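Local coordinates for N-acetylglucosamine-6-phosphate deacetylase (Mycobacterium smegmatis, PDB 6FV4), which probably removes the acetyl group from N-acetylglucosamine-6-phosphate, as a metal-dependent hydrolase of the NagA family, at residues Leu95-Ser101 against Ala322-Gln326. The protein carries 1 engineered substitution. Sequence-based numbering, arbitrary orientation.
Sequences LHRAHGS and ATMEQ
His99 and Glu325 join the C-terminal end of helix 86-98 to the first turn of helix 324-334. His99 CB touches both Thr323 CB (4.0 Å) and Glu325 OE2. CG likewise meets OE2, 3.6 Å away, and Thr323 CG2. That methyl sits over one face of the imidazole as a CH-pi contact, 4.3 Å from the centroid and displaced toward the rim. At the ring edge, ND1 donates to Glu325 OE2 (2.7 Å, 156° at the hydrogen), with the acceptor close to the ring plane and the carboxylate plane turned 41° from it; CE1 lies beside the same oxygen. Glu325 reaches there fully extended, CG anti to the backbone N (chi1 167°), while its OE1 accepts from Val382 N. Thr323, the N-cap, forms a capping box with Gln326: Thr323 N donates to Gln326 OE1, and Gln326 N weakly to Thr323 OG1. OG1 also donates to OE1, which thus takes two donors. Gly100, at positive phi, closes helix 86-98 in a Schellman motif, leading into Ser101, whose OG makes tight van der Waals contact with Met324 CG (3.1 Å) and CB. A terminated helix thus packs on a capped one in the amidohydrolase (beta/alpha)8-barrel fold, and the short ND1-carboxylate bond would tend to stabilise a protonated, positively charged His99.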
ATOM      1  N   LEU B  95      12.205   1.094 -32.768  1.00 32.08           N
ATOM      2  CA  LEU B  95      12.446   2.126 -31.770  1.00 29.66           C
ATOM      3  C   LEU B  95      12.635   1.522 -30.391  1.00 28.80           C
ATOM      4  O   LEU B  95      13.633   1.784 -29.715  1.00 28.45           O
ATOM      5  CB  LEU B  95      11.294   3.130 -31.733  1.00 28.16           C
ATOM      6  CG  LEU B  95      11.732   4.043 -30.597  1.00 32.32           C
ATOM      7  CD1 LEU B  95      12.556   5.195 -31.128  1.00 32.67           C
ATOM      8  CD2 LEU B  95      10.592   4.477 -29.688  1.00 32.76           C
ATOM      9  N   HIS B  96      11.668   0.722 -29.946  1.00 27.69           N
ATOM     10  CA  HIS B  96      11.741   0.162 -28.606  1.00 27.49           C
ATOM     11  C   HIS B  96      12.865  -0.855 -28.472  1.00 30.15           C
ATOM     12  O   HIS B  96      13.502  -0.929 -27.417  1.00 24.40           O
ATOM     13  CB  HIS B  96      10.406  -0.454 -28.240  1.00 27.23           C
ATOM     14  CG  HIS B  96       9.351   0.573 -28.011  1.00 28.64           C
ATOM     15  ND1 HIS B  96       9.237   1.254 -26.818  1.00 24.34           N
ATOM     16  CD2 HIS B  96       8.407   1.085 -28.834  1.00 23.98           C
ATOM     17  CE1 HIS B  96       8.247   2.125 -26.907  1.00 27.79           C
ATOM     18  NE2 HIS B  96       7.725   2.039 -28.117  1.00 26.26           N
ATOM     19  N   ARG B  97      13.125  -1.638 -29.523  1.00 27.21           N
ATOM     20  CA  ARG B  97      14.247  -2.582 -29.489  1.00 29.98           C
ATOM     21  C   ARG B  97      15.572  -1.867 -29.235  1.00 32.10           C
ATOM     22  O   ARG B  97      16.421  -2.362 -28.482  1.00 30.23           O
ATOM     23  CB  ARG B  97      14.319  -3.369 -30.808  1.00 28.14           C
ATOM     24  CG  ARG B  97      14.670  -4.851 -30.661  1.00 34.98           C
ATOM     25  CD  ARG B  97      14.304  -5.656 -31.924  1.00 31.44           C
ATOM     26  NE  ARG B  97      13.124  -6.497 -31.746  1.00 29.13           N
ATOM     27  CZ  ARG B  97      12.623  -7.298 -32.690  1.00 32.75           C
ATOM     28  NH1 ARG B  97      13.203  -7.375 -33.876  1.00 31.85           N
ATOM     29  NH2 ARG B  97      11.534  -8.021 -32.455  1.00 33.62           N
ATOM     30  N   ALA B  98      15.766  -0.700 -29.860  1.00 29.78           N
ATOM     31  CA  ALA B  98      16.998   0.057 -29.698  1.00 32.62           C
ATOM     32  C   ALA B  98      17.152   0.603 -28.284  1.00 32.27           C
ATOM     33  O   ALA B  98      18.264   0.949 -27.884  1.00 32.43           O
ATOM     34  CB  ALA B  98      17.042   1.209 -30.705  1.00 37.24           C
ATOM     35  N   HIS B  99      16.063   0.692 -27.528  1.00 31.08           N
ATOM     36  CA  HIS B  99      16.115   1.108 -26.139  1.00 29.16           C
ATOM     37  C   HIS B  99      16.009  -0.056 -25.171  1.00 30.38           C
ATOM     38  O   HIS B  99      15.790   0.172 -23.975  1.00 30.05           O
ATOM     39  CB  HIS B  99      15.020   2.128 -25.869  1.00 32.11           C
ATOM     40  CG  HIS B  99      15.225   3.400 -26.616  1.00 36.37           C
ATOM     41  ND1 HIS B  99      15.922   4.462 -26.088  1.00 36.62           N
ATOM     42  CD2 HIS B  99      14.867   3.764 -27.869  1.00 35.34           C
ATOM     43  CE1 HIS B  99      15.964   5.440 -26.975  1.00 39.99           C
ATOM     44  NE2 HIS B  99      15.331   5.041 -28.064  1.00 37.60           N
ATOM     45  N   GLY B 100      16.141  -1.294 -25.662  1.00 31.47           N
ATOM     46  CA  GLY B 100      16.324  -2.463 -24.817  1.00 30.23           C
ATOM     47  C   GLY B 100      15.127  -3.374 -24.663  1.00 26.03           C
ATOM     48  O   GLY B 100      15.238  -4.396 -23.970  1.00 24.64           O
ATOM     49  N   SER B 101      13.983  -3.051 -25.272  1.00 25.50           N
ATOM     50  CA  SER B 101      12.812  -3.917 -25.167  1.00 25.94           C
ATOM     51  C   SER B 101      12.986  -5.031 -26.182  1.00 28.32           C
ATOM     52  O   SER B 101      12.708  -4.848 -27.367  1.00 27.30           O
ATOM     53  CB  SER B 101      11.523  -3.148 -25.421  1.00 25.69           C
ATOM     54  OG  SER B 101      11.313  -2.163 -24.441  1.00 26.76           O
ATOM     55  N   ALA B 322       7.109   7.056 -23.047  1.00 28.69           N
ATOM     56  CA  ALA B 322       8.164   6.401 -22.290  1.00 32.89           C
ATOM     57  C   ALA B 322       8.708   5.212 -23.061  1.00 28.71           C
ATOM     58  O   ALA B 322       7.980   4.550 -23.801  1.00 30.31           O
ATOM     59  CB  ALA B 322       7.645   5.926 -20.932  1.00 30.07           C
ATOM     60  N   THR B 323       9.999   4.950 -22.887  1.00 32.61           N
ATOM     61  CA  THR B 323      10.617   3.699 -23.305  1.00 35.25           C
ATOM     62  C   THR B 323      10.977   2.893 -22.068  1.00 29.98           C
ATOM     63  O   THR B 323      11.108   3.437 -20.965  1.00 28.18           O
ATOM     64  CB  THR B 323      11.884   3.938 -24.136  1.00 35.47           C
ATOM     65  OG1 THR B 323      12.845   4.640 -23.336  1.00 35.88           O
ATOM     66  CG2 THR B 323      11.573   4.758 -25.366  1.00 35.06           C
ATOM     67  N   MET B 324      11.146   1.585 -22.251  1.00 26.68           N
ATOM     68  CA  MET B 324      11.500   0.757 -21.103  1.00 25.02           C
ATOM     69  C   MET B 324      12.801   1.217 -20.471  1.00 28.63           C
ATOM     70  O   MET B 324      12.957   1.105 -19.252  1.00 28.43           O
ATOM     71  CB  MET B 324      11.595  -0.714 -21.490  1.00 27.60           C
ATOM     72  CG  MET B 324      10.250  -1.400 -21.622  1.00 23.88           C
ATOM     73  SD  MET B 324       9.116  -1.410 -20.222  1.00 29.18           S
ATOM     74  CE  MET B 324       9.654  -2.864 -19.298  1.00 23.86           C
ATOM     75  N   GLU B 325      13.732   1.738 -21.281  1.00 25.99           N
ATOM     76  CA  GLU B 325      14.961   2.328 -20.760  1.00 33.52           C
ATOM     77  C   GLU B 325      14.670   3.453 -19.766  1.00 34.00           C
ATOM     78  O   GLU B 325      15.335   3.567 -18.729  1.00 31.09           O
ATOM     79  CB  GLU B 325      15.804   2.852 -21.929  1.00 32.62           C
ATOM     80  CG  GLU B 325      16.952   3.752 -21.519  1.00 36.61           C
ATOM     81  CD  GLU B 325      17.769   4.219 -22.695  1.00 35.87           C
ATOM     82  OE1 GLU B 325      18.820   4.852 -22.488  1.00 33.92           O
ATOM     83  OE2 GLU B 325      17.370   3.936 -23.836  1.00 36.31           O
ATOM     84  N   GLN B 326      13.685   4.306 -20.070  1.00 36.29           N
ATOM     85  CA  GLN B 326      13.380   5.416 -19.171  1.00 32.75           C
ATOM     86  C   GLN B 326      12.680   4.935 -17.907  1.00 31.69           C
ATOM     87  O   GLN B 326      12.993   5.402 -16.806  1.00 28.04           O
ATOM     88  CB  GLN B 326      12.521   6.466 -19.884  1.00 34.73           C
ATOM     89  CG  GLN B 326      13.283   7.304 -20.904  1.00 35.94           C
ATOM     90  CD  GLN B 326      12.359   8.064 -21.844  1.00 44.11           C
ATOM     91  OE1 GLN B 326      11.980   7.551 -22.892  1.00 35.25           O
ATOM     92  NE2 GLN B 326      12.010   9.299 -21.483  1.00 47.14           N
TER